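Local atomic coordinates of geranyltranstransferase (Enterococcus faecalis, PDB entry 3P8L), a protein that probably makes farnesyl diphosphate by joining isopentenyl diphosphate to geranyl diphosphate, with magnesium as cofactor. Residues R37-A48 with K105-T116. Residues are numbered along the deposited sequence; the frame is centred on the assembly and turned at random.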
# COMPACT_ATOMS: atom_id res chain seq x y z
N ARG A 37 -16.48 -10.58 3.83
CA ARG A 37 -15.68 -10.99 4.99
C ARG A 37 -14.45 -10.10 5.19
O ARG A 37 -14.15 -9.71 6.33
CB ARG A 37 -15.23 -12.44 4.86
CG ARG A 37 -14.20 -12.83 5.94
CD ARG A 37 -13.75 -14.26 5.78
NE ARG A 37 -12.92 -14.71 6.88
CZ ARG A 37 -13.42 -15.27 7.99
NH1 ARG A 37 -14.72 -15.42 8.12
NH2 ARG A 37 -12.62 -15.68 8.97
N LEU A 38 -13.75 -9.80 4.09
CA LEU A 38 -12.62 -8.88 4.10
C LEU A 38 -13.05 -7.51 4.64
O LEU A 38 -12.41 -6.96 5.54
CB LEU A 38 -12.01 -8.74 2.70
CG LEU A 38 -10.79 -7.82 2.66
CD1 LEU A 38 -9.58 -8.48 3.36
CD2 LEU A 38 -10.47 -7.36 1.23
N LYS A 39 -14.15 -6.99 4.09
CA LYS A 39 -14.80 -5.76 4.56
C LYS A 39 -15.07 -5.76 6.07
O LYS A 39 -14.68 -4.84 6.78
CB LYS A 39 -16.10 -5.56 3.79
CG LYS A 39 -16.89 -4.32 4.18
CD LYS A 39 -18.32 -4.35 3.61
CE LYS A 39 -18.30 -4.30 2.07
NZ LYS A 39 -19.69 -4.29 1.50
N GLU A 40 -15.69 -6.82 6.58
CA GLU A 40 -15.99 -6.91 8.02
C GLU A 40 -14.76 -6.98 8.90
O GLU A 40 -14.75 -6.44 10.01
CB GLU A 40 -16.87 -8.13 8.30
CG GLU A 40 -18.32 -7.89 7.99
CD GLU A 40 -19.12 -9.18 8.00
OE1 GLU A 40 -18.90 -9.97 8.94
OE2 GLU A 40 -19.94 -9.40 7.08
N ALA A 41 -13.73 -7.64 8.41
CA ALA A 41 -12.52 -7.77 9.18
C ALA A 41 -11.77 -6.43 9.27
O ALA A 41 -11.28 -6.05 10.35
CB ALA A 41 -11.65 -8.85 8.59
N MET A 42 -11.76 -5.68 8.17
CA MET A 42 -11.19 -4.33 8.16
C MET A 42 -12.00 -3.40 9.06
O MET A 42 -11.43 -2.67 9.87
CB MET A 42 -11.07 -3.79 6.72
CG MET A 42 -10.02 -4.54 5.88
SD MET A 42 -9.67 -4.06 4.15
CE MET A 42 -11.30 -4.26 3.50
N LEU A 43 -13.33 -3.44 8.94
CA LEU A 43 -14.20 -2.62 9.78
C LEU A 43 -14.06 -2.99 11.25
O LEU A 43 -14.14 -2.14 12.12
CB LEU A 43 -15.67 -2.73 9.36
CG LEU A 43 -16.18 -2.09 8.07
CD1 LEU A 43 -17.65 -2.46 7.80
CD2 LEU A 43 -16.03 -0.57 8.09
N TYR A 44 -13.83 -4.27 11.55
CA TYR A 44 -13.63 -4.66 12.94
C TYR A 44 -12.48 -3.86 13.57
O TYR A 44 -12.65 -3.26 14.64
CB TYR A 44 -13.35 -6.16 13.08
CG TYR A 44 -12.97 -6.55 14.49
CD1 TYR A 44 -13.94 -6.68 15.48
CD2 TYR A 44 -11.64 -6.81 14.83
CE1 TYR A 44 -13.61 -7.05 16.79
CE2 TYR A 44 -11.28 -7.15 16.14
CZ TYR A 44 -12.29 -7.26 17.12
OH TYR A 44 -11.98 -7.61 18.41
N SER A 45 -11.34 -3.83 12.89
CA SER A 45 -10.15 -3.20 13.43
C SER A 45 -10.24 -1.68 13.47
O SER A 45 -9.64 -1.06 14.34
CB SER A 45 -8.92 -3.62 12.64
OG SER A 45 -8.60 -4.98 12.87
N ILE A 46 -11.00 -1.09 12.55
CA ILE A 46 -11.33 0.34 12.60
C ILE A 46 -12.24 0.65 13.81
O ILE A 46 -11.92 1.55 14.62
CB ILE A 46 -11.98 0.82 11.27
CG1 ILE A 46 -10.95 0.82 10.15
CG2 ILE A 46 -12.57 2.23 11.40
CD1 ILE A 46 -11.59 0.76 8.80
N HIS A 47 -13.31 -0.09 13.97
CA HIS A 47 -14.30 0.13 15.02
C HIS A 47 -13.85 -0.21 16.43
O HIS A 47 -14.49 0.15 17.38
CB HIS A 47 -15.55 -0.68 14.75
CG HIS A 47 -16.41 -0.13 13.68
ND1 HIS A 47 -16.68 1.21 13.54
CD2 HIS A 47 -17.09 -0.75 12.69
CE1 HIS A 47 -17.47 1.39 12.51
NE2 HIS A 47 -17.74 0.22 11.98
N ALA A 48 -12.76 -0.91 16.55
CA ALA A 48 -12.19 -1.21 17.87
C ALA A 48 -11.63 0.08 18.51
O ALA A 48 -11.30 0.11 19.70
CB ALA A 48 -11.11 -2.29 17.75
N LYS A 105 -10.00 -5.74 23.60
CA LYS A 105 -10.76 -6.54 22.64
C LYS A 105 -9.83 -7.50 21.89
O LYS A 105 -8.64 -7.24 21.77
CB LYS A 105 -11.54 -5.62 21.69
CG LYS A 105 -12.78 -4.99 22.32
CD LYS A 105 -13.48 -3.97 21.41
CE LYS A 105 -13.66 -4.51 19.99
NZ LYS A 105 -14.77 -3.83 19.25
N PRO A 106 -10.35 -8.66 21.42
CA PRO A 106 -9.44 -9.54 20.68
C PRO A 106 -8.92 -8.92 19.40
O PRO A 106 -9.62 -8.13 18.74
CB PRO A 106 -10.32 -10.75 20.34
CG PRO A 106 -11.72 -10.29 20.53
CD PRO A 106 -11.68 -9.27 21.58
N THR A 107 -7.70 -9.29 19.05
CA THR A 107 -7.01 -8.77 17.88
C THR A 107 -7.62 -9.40 16.64
O THR A 107 -8.34 -10.41 16.74
CB THR A 107 -5.51 -9.02 17.95
OG1 THR A 107 -5.28 -10.36 18.39
CG2 THR A 107 -4.86 -8.05 18.96
N ASN A 108 -7.35 -8.78 15.49
CA ASN A 108 -7.95 -9.20 14.24
C ASN A 108 -7.77 -10.71 13.92
O ASN A 108 -8.74 -11.37 13.57
CB ASN A 108 -7.45 -8.33 13.09
CG ASN A 108 -8.32 -8.45 11.86
OD1 ASN A 108 -8.35 -9.51 11.24
ND2 ASN A 108 -9.01 -7.37 11.49
N HIS A 109 -6.56 -11.23 14.05
CA HIS A 109 -6.30 -12.66 13.79
C HIS A 109 -7.00 -13.61 14.77
O HIS A 109 -7.31 -14.73 14.39
CB HIS A 109 -4.79 -12.98 13.75
CG HIS A 109 -4.06 -12.71 15.03
ND1 HIS A 109 -3.64 -11.45 15.39
CD2 HIS A 109 -3.61 -13.56 15.99
CE1 HIS A 109 -2.98 -11.52 16.53
NE2 HIS A 109 -2.95 -12.79 16.92
N LYS A 110 -7.24 -13.15 16.00
CA LYS A 110 -7.98 -13.92 17.01
C LYS A 110 -9.44 -14.00 16.65
O LYS A 110 -10.12 -14.98 16.95
CB LYS A 110 -7.83 -13.33 18.41
CG LYS A 110 -6.42 -13.47 18.99
CD LYS A 110 -5.86 -14.87 18.80
CE LYS A 110 -6.30 -15.80 19.92
NZ LYS A 110 -5.57 -17.09 19.80
N VAL A 111 -9.94 -12.96 15.99
CA VAL A 111 -11.32 -13.02 15.55
C VAL A 111 -11.48 -13.82 14.25
O VAL A 111 -12.32 -14.73 14.20
CB VAL A 111 -11.97 -11.62 15.48
CG1 VAL A 111 -13.42 -11.71 15.09
CG2 VAL A 111 -11.86 -10.94 16.82
N PHE A 112 -10.67 -13.52 13.23
CA PHE A 112 -10.97 -13.94 11.86
C PHE A 112 -10.01 -14.98 11.29
O PHE A 112 -10.20 -15.46 10.17
CB PHE A 112 -11.01 -12.72 10.92
CG PHE A 112 -12.12 -11.75 11.24
CD1 PHE A 112 -13.43 -12.01 10.83
CD2 PHE A 112 -11.85 -10.58 11.94
CE1 PHE A 112 -14.47 -11.10 11.12
CE2 PHE A 112 -12.87 -9.68 12.25
CZ PHE A 112 -14.20 -9.93 11.83
N GLY A 113 -8.98 -15.31 12.07
CA GLY A 113 -7.90 -16.17 11.64
C GLY A 113 -6.81 -15.32 11.00
O GLY A 113 -7.04 -14.17 10.60
N GLU A 114 -5.62 -15.91 10.89
CA GLU A 114 -4.43 -15.20 10.42
C GLU A 114 -4.46 -14.80 8.95
O GLU A 114 -4.04 -13.69 8.61
CB GLU A 114 -3.15 -15.98 10.72
CG GLU A 114 -2.74 -15.90 12.17
CD GLU A 114 -1.61 -16.86 12.50
OE1 GLU A 114 -0.56 -16.82 11.83
OE2 GLU A 114 -1.78 -17.65 13.44
N ALA A 115 -5.00 -15.66 8.09
CA ALA A 115 -5.09 -15.35 6.66
C ALA A 115 -5.95 -14.11 6.40
O ALA A 115 -5.54 -13.24 5.63
CB ALA A 115 -5.62 -16.53 5.87
N THR A 116 -7.10 -14.03 7.06
CA THR A 116 -8.01 -12.88 6.94
C THR A 116 -7.36 -11.57 7.45
O THR A 116 -7.54 -10.52 6.84
CB THR A 116 -9.32 -13.15 7.65
OG1 THR A 116 -9.92 -14.32 7.08
CG2 THR A 116 -10.29 -11.98 7.47
O HOH W 1 -14.51 -3.36 16.55
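Phe112 packs as a knob into a hole formed by Arg37, Glu40, Ala41 and Tyr44 of helix 36-47. The setting is the all-helical isoprenoid synthase fold of the FPP/GGPP synthase family. The short helix 108-112 runs roughly antiparallel to segment 37-47, with axes at 140°. Packing is close around Ala41 and the base of Tyr44. Ala41 CB lies over one face of the Phe112 ring, 3.9 Å from the centroid, in a CH-pi contact, and also touches Thr116 CG2. Tyr44 CB meets Phe112 CE2 at 3.6 Å. The Phe112 edge turns toward the Tyr44 face in an offset edge-to-face pair, planes at 73°. Tyr44, with CG anti to the backbone N (chi1 173°), extends its ring past Val111 CG2 to strand 105-106. There Tyr44 OH donates to Pro106 O, though the modelled length is doubtfully short. At Ser45, Asn108 ND2 gives a nearly straight bond to Ser45 OG (2.8 Å), in the amide plane, and a weak one to Ala41 O. Ser45 also touches Thr85 and Ile89 of helix 71-92.

The solvent side is looser: Glu40, Pro106 and Val111 are exposed and meet the other segment over small areas. At the start of segment 37-48 the extended Arg37 chain packs on Glu167 of the second subunit. Its guanidinium bridges helices 108-112 and 114-133 with two in-plane bonds: Arg37 NE to Thr116 OG1 (3.0 Å), and Arg37 NH2 to Phe112 O (2.7 Å).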